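Local coordinates for arsenate Reductase (Corynebacterium glutamicum, PDB 3T38), which probably reduces arsenate to arsenite with electrons from thioredoxin, using a low-molecular-weight tyrosine phosphatase fold, and so contributes to arsenic resistance, at residues A[34-45]-A[56-67]. Numbering follows the deposited sequence.
With D1D ((4S,5S)-1,2-dithiane-4,5-diol), chain C.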
ATOM      1  N   ILE A  34      -3.220  15.329  -1.186  1.00 31.00           N
ATOM      2  CA  ILE A  34      -1.893  15.513  -1.731  1.00 31.97           C
ATOM      3  C   ILE A  34      -0.784  15.155  -0.751  1.00 32.21           C
ATOM      4  O   ILE A  34       0.154  14.382  -1.138  1.00 30.86           O
ATOM      5  CB  ILE A  34      -1.578  16.962  -2.210  1.00 35.29           C
ATOM      6  CG1 ILE A  34      -2.618  17.474  -3.217  1.00 37.76           C
ATOM      7  CG2 ILE A  34      -0.141  17.018  -2.807  1.00 34.63           C
ATOM      8  CD1 ILE A  34      -2.793  16.520  -4.394  1.00 37.23           C
ATOM      9  N   ASN A  35      -0.849  15.711   0.468  1.00 31.71           N
ATOM     10  CA  ASN A  35       0.092  15.286   1.499  1.00 32.36           C
ATOM     11  C   ASN A  35       0.081  13.762   1.805  1.00 30.35           C
ATOM     12  O   ASN A  35       1.146  13.164   1.906  1.00 28.86           O
ATOM     13  CB  ASN A  35       0.008  16.199   2.731  1.00 35.89           C
ATOM     14  CG  ASN A  35       0.406  17.649   2.375  1.00 44.54           C
ATOM     15  OD1 ASN A  35       0.725  17.933   1.195  1.00 50.81           O
ATOM     16  ND2 ASN A  35       0.356  18.578   3.353  1.00 52.66           N
ATOM     17  N   ARG A  36      -1.085  13.114   1.905  1.00 29.21           N
ATOM     18  CA  ARG A  36      -1.083  11.651   2.115  1.00 29.00           C
ATOM     19  C   ARG A  36      -0.477  10.931   0.968  1.00 27.79           C
ATOM     20  O   ARG A  36       0.164   9.883   1.135  1.00 29.52           O
ATOM     21  CB  ARG A  36      -2.510  11.077   2.291  1.00 29.73           C
ATOM     22  CG  ARG A  36      -3.174  11.554   3.583  1.00 35.31           C
ATOM     23  CD  ARG A  36      -2.483  10.861   4.793  1.00 36.18           C
ATOM     24  NE  ARG A  36      -1.344  11.600   5.269  1.00 33.39           N
ATOM     25  CZ  ARG A  36      -0.286  11.062   5.890  1.00 35.21           C
ATOM     26  NH1 ARG A  36      -0.187   9.750   6.067  1.00 34.91           N
ATOM     27  NH2 ARG A  36       0.697  11.845   6.305  1.00 29.13           N
ATOM     28  N   TYR A  37      -0.685  11.458  -0.227  1.00 27.75           N
ATOM     29  CA  TYR A  37      -0.163  10.827  -1.418  1.00 26.38           C
ATOM     30  C   TYR A  37       1.310  10.623  -1.348  1.00 26.42           C
ATOM     31  O   TYR A  37       1.836   9.513  -1.593  1.00 25.58           O
ATOM     32  CB  TYR A  37      -0.546  11.561  -2.694  1.00 27.28           C
ATOM     33  CG  TYR A  37      -1.637  10.812  -3.379  1.00 24.79           C
ATOM     34  CD1 TYR A  37      -1.352   9.888  -4.399  1.00 28.52           C
ATOM     35  CD2 TYR A  37      -2.961  11.010  -3.030  1.00 28.15           C
ATOM     36  CE1 TYR A  37      -2.399   9.161  -5.036  1.00 28.12           C
ATOM     37  CE2 TYR A  37      -4.007  10.295  -3.677  1.00 28.72           C
ATOM     38  CZ  TYR A  37      -3.715   9.394  -4.658  1.00 26.21           C
ATOM     39  OH  TYR A  37      -4.766   8.692  -5.247  1.00 31.70           O
ATOM     40  N   ILE A  38       2.005  11.662  -0.968  1.00 27.12           N
ATOM     41  CA  ILE A  38       3.444  11.503  -0.905  1.00 26.98           C
ATOM     42  C   ILE A  38       3.973  10.645   0.262  1.00 25.24           C
ATOM     43  O   ILE A  38       4.874   9.829   0.062  1.00 24.42           O
ATOM     44  CB  ILE A  38       4.107  12.832  -1.031  1.00 27.83           C
ATOM     45  CG1 ILE A  38       5.576  12.715  -0.733  1.00 29.99           C
ATOM     46  CG2 ILE A  38       3.430  13.831  -0.131  1.00 34.35           C
ATOM     47  CD1 ILE A  38       5.997  13.724   0.243  1.00 39.57           C
ATOM     48  N   PHE A  39       3.460  10.848   1.470  1.00 25.71           N
ATOM     49  CA  PHE A  39       3.983  10.089   2.599  1.00 25.65           C
ATOM     50  C   PHE A  39       3.539   8.618   2.544  1.00 24.42           C
ATOM     51  O   PHE A  39       4.335   7.735   2.907  1.00 25.33           O
ATOM     52  CB  PHE A  39       3.605  10.680   3.937  1.00 25.91           C
ATOM     53  CG  PHE A  39       4.380  11.947   4.282  1.00 27.76           C
ATOM     54  CD1 PHE A  39       3.861  13.208   3.947  1.00 23.59           C
ATOM     55  CD2 PHE A  39       5.590  11.877   4.964  1.00 24.18           C
ATOM     56  CE1 PHE A  39       4.538  14.383   4.243  1.00 25.24           C
ATOM     57  CE2 PHE A  39       6.290  13.069   5.289  1.00 31.71           C
ATOM     58  CZ  PHE A  39       5.770  14.325   4.916  1.00 26.91           C
ATOM     59  N   GLU A  40       2.298   8.365   2.097  1.00 23.22           N
ATOM     60  CA  GLU A  40       1.811   7.012   1.975  1.00 22.46           C
ATOM     61  C   GLU A  40       2.549   6.297   0.871  1.00 23.09           C
ATOM     62  O   GLU A  40       2.885   5.109   0.991  1.00 23.07           O
ATOM     63  CB  GLU A  40       0.289   6.949   1.784  1.00 22.72           C
ATOM     64  CG  GLU A  40      -0.472   7.502   2.991  1.00 25.06           C
ATOM     65  CD  GLU A  40      -0.210   6.717   4.316  1.00 29.11           C
ATOM     66  OE1 GLU A  40       0.412   5.634   4.305  1.00 29.36           O
ATOM     67  OE2 GLU A  40      -0.651   7.185   5.387  1.00 30.70           O
ATOM     68  N   SER A  41       2.817   7.002  -0.230  1.00 22.89           N
ATOM     69  CA  SER A  41       3.608   6.375  -1.275  1.00 22.66           C
ATOM     70  C   SER A  41       5.020   5.957  -0.852  1.00 22.06           C
ATOM     71  O   SER A  41       5.489   4.863  -1.218  1.00 20.80           O
ATOM     72  CB  SER A  41       3.699   7.280  -2.489  1.00 22.39           C
ATOM     73  OG  SER A  41       2.479   7.212  -3.168  1.00 25.27           O
ATOM     74  N   TYR A  42       5.686   6.856  -0.123  1.00 21.94           N
ATOM     75  CA  TYR A  42       6.984   6.610   0.492  1.00 22.45           C
ATOM     76  C   TYR A  42       6.989   5.359   1.369  1.00 22.37           C
ATOM     77  O   TYR A  42       7.848   4.509   1.248  1.00 22.44           O
ATOM     78  CB  TYR A  42       7.330   7.785   1.352  1.00 23.60           C
ATOM     79  CG  TYR A  42       8.685   7.627   2.043  1.00 24.78           C
ATOM     80  CD1 TYR A  42       8.759   7.330   3.403  1.00 24.45           C
ATOM     81  CD2 TYR A  42       9.858   7.817   1.333  1.00 26.18           C
ATOM     82  CE1 TYR A  42       9.975   7.203   4.034  1.00 30.29           C
ATOM     83  CE2 TYR A  42      11.084   7.682   1.933  1.00 29.33           C
ATOM     84  CZ  TYR A  42      11.143   7.368   3.289  1.00 32.22           C
ATOM     85  OH  TYR A  42      12.364   7.231   3.888  1.00 32.15           O
ATOM     86  N   VAL A  43       6.018   5.284   2.258  1.00 23.14           N
ATOM     87  CA  VAL A  43       5.888   4.182   3.181  1.00 22.69           C
ATOM     88  C   VAL A  43       5.575   2.916   2.445  1.00 23.29           C
ATOM     89  O   VAL A  43       6.286   1.884   2.677  1.00 24.42           O
ATOM     90  CB  VAL A  43       4.934   4.477   4.389  1.00 23.56           C
ATOM     91  CG1 VAL A  43       4.700   3.174   5.188  1.00 24.13           C
ATOM     92  CG2 VAL A  43       5.577   5.522   5.312  1.00 19.27           C
ATOM     93  N   SER A  44       4.645   2.987   1.488  1.00 21.98           N
ATOM     94  CA  SER A  44       4.405   1.837   0.591  1.00 23.27           C
ATOM     95  C   SER A  44       5.667   1.254  -0.022  1.00 23.35           C
ATOM     96  O   SER A  44       5.896   0.017  -0.015  1.00 23.29           O
ATOM     97  CB  SER A  44       3.458   2.246  -0.548  1.00 21.75           C
ATOM     98  OG  SER A  44       2.174   2.308   0.081  1.00 26.90           O
ATOM     99  N   LEU A  45       6.481   2.134  -0.598  1.00 22.32           N
ATOM    100  CA  LEU A  45       7.701   1.623  -1.241  1.00 22.29           C
ATOM    101  C   LEU A  45       8.683   1.135  -0.221  1.00 23.24           C
ATOM    102  O   LEU A  45       9.420   0.137  -0.460  1.00 24.18           O
ATOM    103  CB  LEU A  45       8.302   2.683  -2.164  1.00 22.44           C
ATOM    104  CG  LEU A  45       7.412   2.968  -3.414  1.00 24.37           C
ATOM    105  CD1 LEU A  45       8.029   4.138  -4.186  1.00 29.81           C
ATOM    106  CD2 LEU A  45       7.318   1.757  -4.303  1.00 24.24           C
ATOM    107  N   PRO A  56      13.109   8.749  -1.408  1.00 30.08           N
ATOM    108  CA  PRO A  56      12.266   9.912  -1.634  1.00 29.89           C
ATOM    109  C   PRO A  56      11.987  10.189  -3.100  1.00 30.55           C
ATOM    110  O   PRO A  56      10.907  10.651  -3.414  1.00 30.16           O
ATOM    111  CB  PRO A  56      13.082  11.053  -1.039  1.00 31.02           C
ATOM    112  CG  PRO A  56      13.754  10.428   0.148  1.00 32.50           C
ATOM    113  CD  PRO A  56      14.101   8.996  -0.342  1.00 31.68           C
ATOM    114  N   ILE A  57      12.939   9.897  -3.979  1.00 31.32           N
ATOM    115  CA  ILE A  57      12.832  10.198  -5.401  1.00 32.17           C
ATOM    116  C   ILE A  57      11.825   9.272  -6.082  1.00 29.64           C
ATOM    117  O   ILE A  57      11.003   9.742  -6.874  1.00 30.37           O
ATOM    118  CB  ILE A  57      14.237  10.119  -6.154  1.00 34.01           C
ATOM    119  CG1 ILE A  57      15.270  11.035  -5.514  1.00 38.00           C
ATOM    120  CG2 ILE A  57      14.113  10.411  -7.678  1.00 35.39           C
ATOM    121  CD1 ILE A  57      16.657  11.068  -6.226  1.00 39.20           C
ATOM    122  N   LEU A  58      11.909   7.967  -5.823  1.00 28.26           N
ATOM    123  CA  LEU A  58      10.957   7.010  -6.354  1.00 26.29           C
ATOM    124  C   LEU A  58       9.555   7.296  -5.786  1.00 24.99           C
ATOM    125  O   LEU A  58       8.531   7.064  -6.465  1.00 22.48           O
ATOM    126  CB  LEU A  58      11.328   5.578  -5.920  1.00 27.18           C
ATOM    127  CG  LEU A  58      12.485   4.733  -6.504  1.00 32.21           C
ATOM    128  CD1 LEU A  58      12.189   3.243  -6.088  1.00 33.85           C
ATOM    129  CD2 LEU A  58      12.632   4.860  -8.040  1.00 30.68           C
ATOM    130  N   ALA A  59       9.499   7.710  -4.514  1.00 24.03           N
ATOM    131  CA  ALA A  59       8.173   8.037  -3.913  1.00 24.71           C
ATOM    132  C   ALA A  59       7.493   9.212  -4.617  1.00 25.62           C
ATOM    133  O   ALA A  59       6.283   9.159  -4.863  1.00 26.21           O
ATOM    134  CB  ALA A  59       8.270   8.322  -2.435  1.00 20.97           C
ATOM    135  N   GLU A  60       8.273  10.260  -4.896  1.00 26.82           N
ATOM    136  CA  GLU A  60       7.812  11.447  -5.619  1.00 29.53           C
ATOM    137  C   GLU A  60       7.327  11.086  -7.024  1.00 29.17           C
ATOM    138  O   GLU A  60       6.281  11.558  -7.444  1.00 29.76           O
ATOM    139  CB  GLU A  60       8.916  12.499  -5.760  1.00 30.14           C
ATOM    140  CG  GLU A  60       8.397  13.724  -6.505  1.00 35.16           C
ATOM    141  CD  GLU A  60       9.397  14.837  -6.631  1.00 41.71           C
ATOM    142  OE1 GLU A  60      10.580  14.616  -6.329  1.00 41.91           O
ATOM    143  OE2 GLU A  60       8.997  15.956  -7.022  1.00 47.28           O
ATOM    144  N   GLY A  61       8.076  10.230  -7.713  1.00 28.88           N
ATOM    145  CA  GLY A  61       7.666   9.754  -9.041  1.00 29.16           C
ATOM    146  C   GLY A  61       6.366   8.952  -9.012  1.00 27.51           C
ATOM    147  O   GLY A  61       5.429   9.235  -9.764  1.00 27.12           O
ATOM    148  N   PHE A  62       6.331   7.949  -8.151  1.00 26.48           N
ATOM    149  CA  PHE A  62       5.116   7.173  -7.855  1.00 25.46           C
ATOM    150  C   PHE A  62       3.890   8.020  -7.413  1.00 25.25           C
ATOM    151  O   PHE A  62       2.805   7.890  -7.956  1.00 25.30           O
ATOM    152  CB  PHE A  62       5.464   6.185  -6.753  1.00 24.81           C
ATOM    153  CG  PHE A  62       4.457   5.141  -6.530  1.00 22.45           C
ATOM    154  CD1 PHE A  62       3.639   4.695  -7.560  1.00 18.55           C
ATOM    155  CD2 PHE A  62       4.345   4.558  -5.268  1.00 22.54           C
ATOM    156  CE1 PHE A  62       2.720   3.660  -7.311  1.00 19.04           C
ATOM    157  CE2 PHE A  62       3.424   3.559  -5.010  1.00 18.40           C
ATOM    158  CZ  PHE A  62       2.618   3.104  -6.042  1.00 20.72           C
ATOM    159  N   ALA A  63       4.061   8.904  -6.459  1.00 25.33           N
ATOM    160  CA  ALA A  63       2.978   9.822  -6.117  1.00 25.74           C
ATOM    161  C   ALA A  63       2.510  10.640  -7.277  1.00 26.02           C
ATOM    162  O   ALA A  63       1.308  10.723  -7.471  1.00 27.69           O
ATOM    163  CB  ALA A  63       3.355  10.756  -4.909  1.00 26.29           C
ATOM    164  N   LYS A  64       3.419  11.278  -8.012  1.00 26.30           N
ATOM    165  CA  LYS A  64       3.062  12.117  -9.165  1.00 27.54           C
ATOM    166  C   LYS A  64       2.315  11.302 -10.246  1.00 27.15           C
ATOM    167  O   LYS A  64       1.311  11.768 -10.836  1.00 24.98           O
ATOM    168  CB  LYS A  64       4.315  12.774  -9.775  1.00 30.15           C
ATOM    169  CG  LYS A  64       4.897  13.920  -8.903  1.00 33.51           C
ATOM    170  CD  LYS A  64       5.955  14.742  -9.593  1.00 39.98           C
ATOM    171  CE  LYS A  64       6.340  15.951  -8.705  1.00 44.00           C
ATOM    172  NZ  LYS A  64       7.504  16.771  -9.222  1.00 48.60           N
ATOM    173  N   ASP A  65       2.748  10.052 -10.475  1.00 27.08           N
ATOM    174  CA  ASP A  65       2.039   9.251 -11.430  1.00 28.03           C
ATOM    175  C   ASP A  65       0.671   8.908 -10.902  1.00 26.88           C
ATOM    176  O   ASP A  65      -0.321   8.938 -11.652  1.00 28.32           O
ATOM    177  CB  ASP A  65       2.774   7.976 -11.892  1.00 29.78           C
ATOM    178  CG  ASP A  65       2.037   7.330 -13.153  1.00 38.39           C
ATOM    179  OD1 ASP A  65       1.314   8.094 -13.936  1.00 44.61           O
ATOM    180  OD2 ASP A  65       2.128   6.102 -13.357  1.00 42.00           O
ATOM    181  N   ARG A  66       0.592   8.609  -9.608  1.00 26.00           N
ATOM    182  CA  ARG A  66      -0.696   8.277  -8.964  1.00 26.42           C
ATOM    183  C   ARG A  66      -1.709   9.442  -8.970  1.00 26.96           C
ATOM    184  O   ARG A  66      -2.880   9.272  -9.323  1.00 28.10           O
ATOM    185  CB  ARG A  66      -0.472   7.764  -7.548  1.00 25.60           C
ATOM    186  CG  ARG A  66       0.014   6.325  -7.505  1.00 24.00           C
ATOM    187  CD  ARG A  66       0.339   5.949  -6.083  1.00 23.24           C
ATOM    188  NE  ARG A  66      -0.924   5.709  -5.383  1.00 25.22           N
ATOM    189  CZ  ARG A  66      -1.048   5.588  -4.068  1.00 25.75           C
ATOM    190  NH1 ARG A  66      -0.002   5.784  -3.263  1.00 21.85           N
ATOM    191  NH2 ARG A  66      -2.243   5.299  -3.560  1.00 29.82           N
ATOM    192  N   LEU A  67      -1.239  10.627  -8.651  1.00 27.30           N
ATOM    193  CA  LEU A  67      -2.115  11.808  -8.720  1.00 29.47           C
ATOM    194  C   LEU A  67      -2.630  12.055 -10.116  1.00 29.68           C
ATOM    195  O   LEU A  67      -3.752  12.364 -10.256  1.00 29.05           O
ATOM    196  CB  LEU A  67      -1.419  13.051  -8.172  1.00 28.45           C
ATOM    197  CG  LEU A  67      -1.236  13.018  -6.665  1.00 30.39           C
ATOM    198  CD1 LEU A  67      -0.120  14.027  -6.221  1.00 31.71           C
ATOM    199  CD2 LEU A  67      -2.573  13.337  -5.976  1.00 31.94           C
TER
HETATM  200  S1  D1D C3236      -3.820   5.939   1.300  1.00 47.27           S
HETATM  201  C1  D1D C3236      -4.876   7.295   1.908  1.00 35.66           C
HETATM  202  C2  D1D C3236      -5.329   8.087   0.736  1.00 33.04           C
HETATM  203  O2  D1D C3236      -5.922   9.226   1.216  1.00 31.80           O
HETATM  204  C3  D1D C3236      -4.112   8.691   0.075  1.00 39.32           C
HETATM  205  O3  D1D C3236      -4.576   9.887  -0.343  1.00 33.13           O
HETATM  206  C4  D1D C3236      -3.552   7.998  -1.138  1.00 42.42           C
HETATM  207  S4  D1D C3236      -2.617   6.544  -0.559  1.00 53.29           S
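Y37, L67 and L45 bury the most surface where helix 31-49 packs on helix 55-73. The Y37 ring is layered between protein and ligand: L67 CD2 sits over one face, 3.8 Å from the Y37 ring centroid in a CH-pi contact, while C4 of the dithiane diol lies over the opposite face. Y37 CB already points to the second helix; chi1, off the staggered positions at -104°, sets the ring there, and R66 CB meets its edge at Y37 CE1, 3.5 Å away. Y37 CE1 also lies over a face of the R66 guanidinium, the two planes 47° apart. L67 CD2 also touches I34 CD1 at 3.6 Å, the two side chains crossing almost perpendicularly.

The helices belong to the N-terminal helical domain that accompanies the phosphatase-like domain; the axes of 34-45 and 56-67 come within 8.4 Å, their N-to-C directions 125° apart, and small S41, A59 and A63 at the crossing allow this approach. There A59 CB rests 3.6 Å from Y42 CA, and S41 is a knob in the hole formed by A59, F62, A63 and R66. S41 OG donates to Y37 O one turn back and accepts from R66 NH1 at 2.9 Å, the latter bond bent to 138°. That bond and a salt bridge from NE to D149, which also bonds Y37 OH, both hold the guanidinium; R66 NH2 lies 3.3 Å from S4 of the dithiane diol. At the far end, L45 CD1 lies against the backbone of L58 and 3.9 Å from F62 CD2.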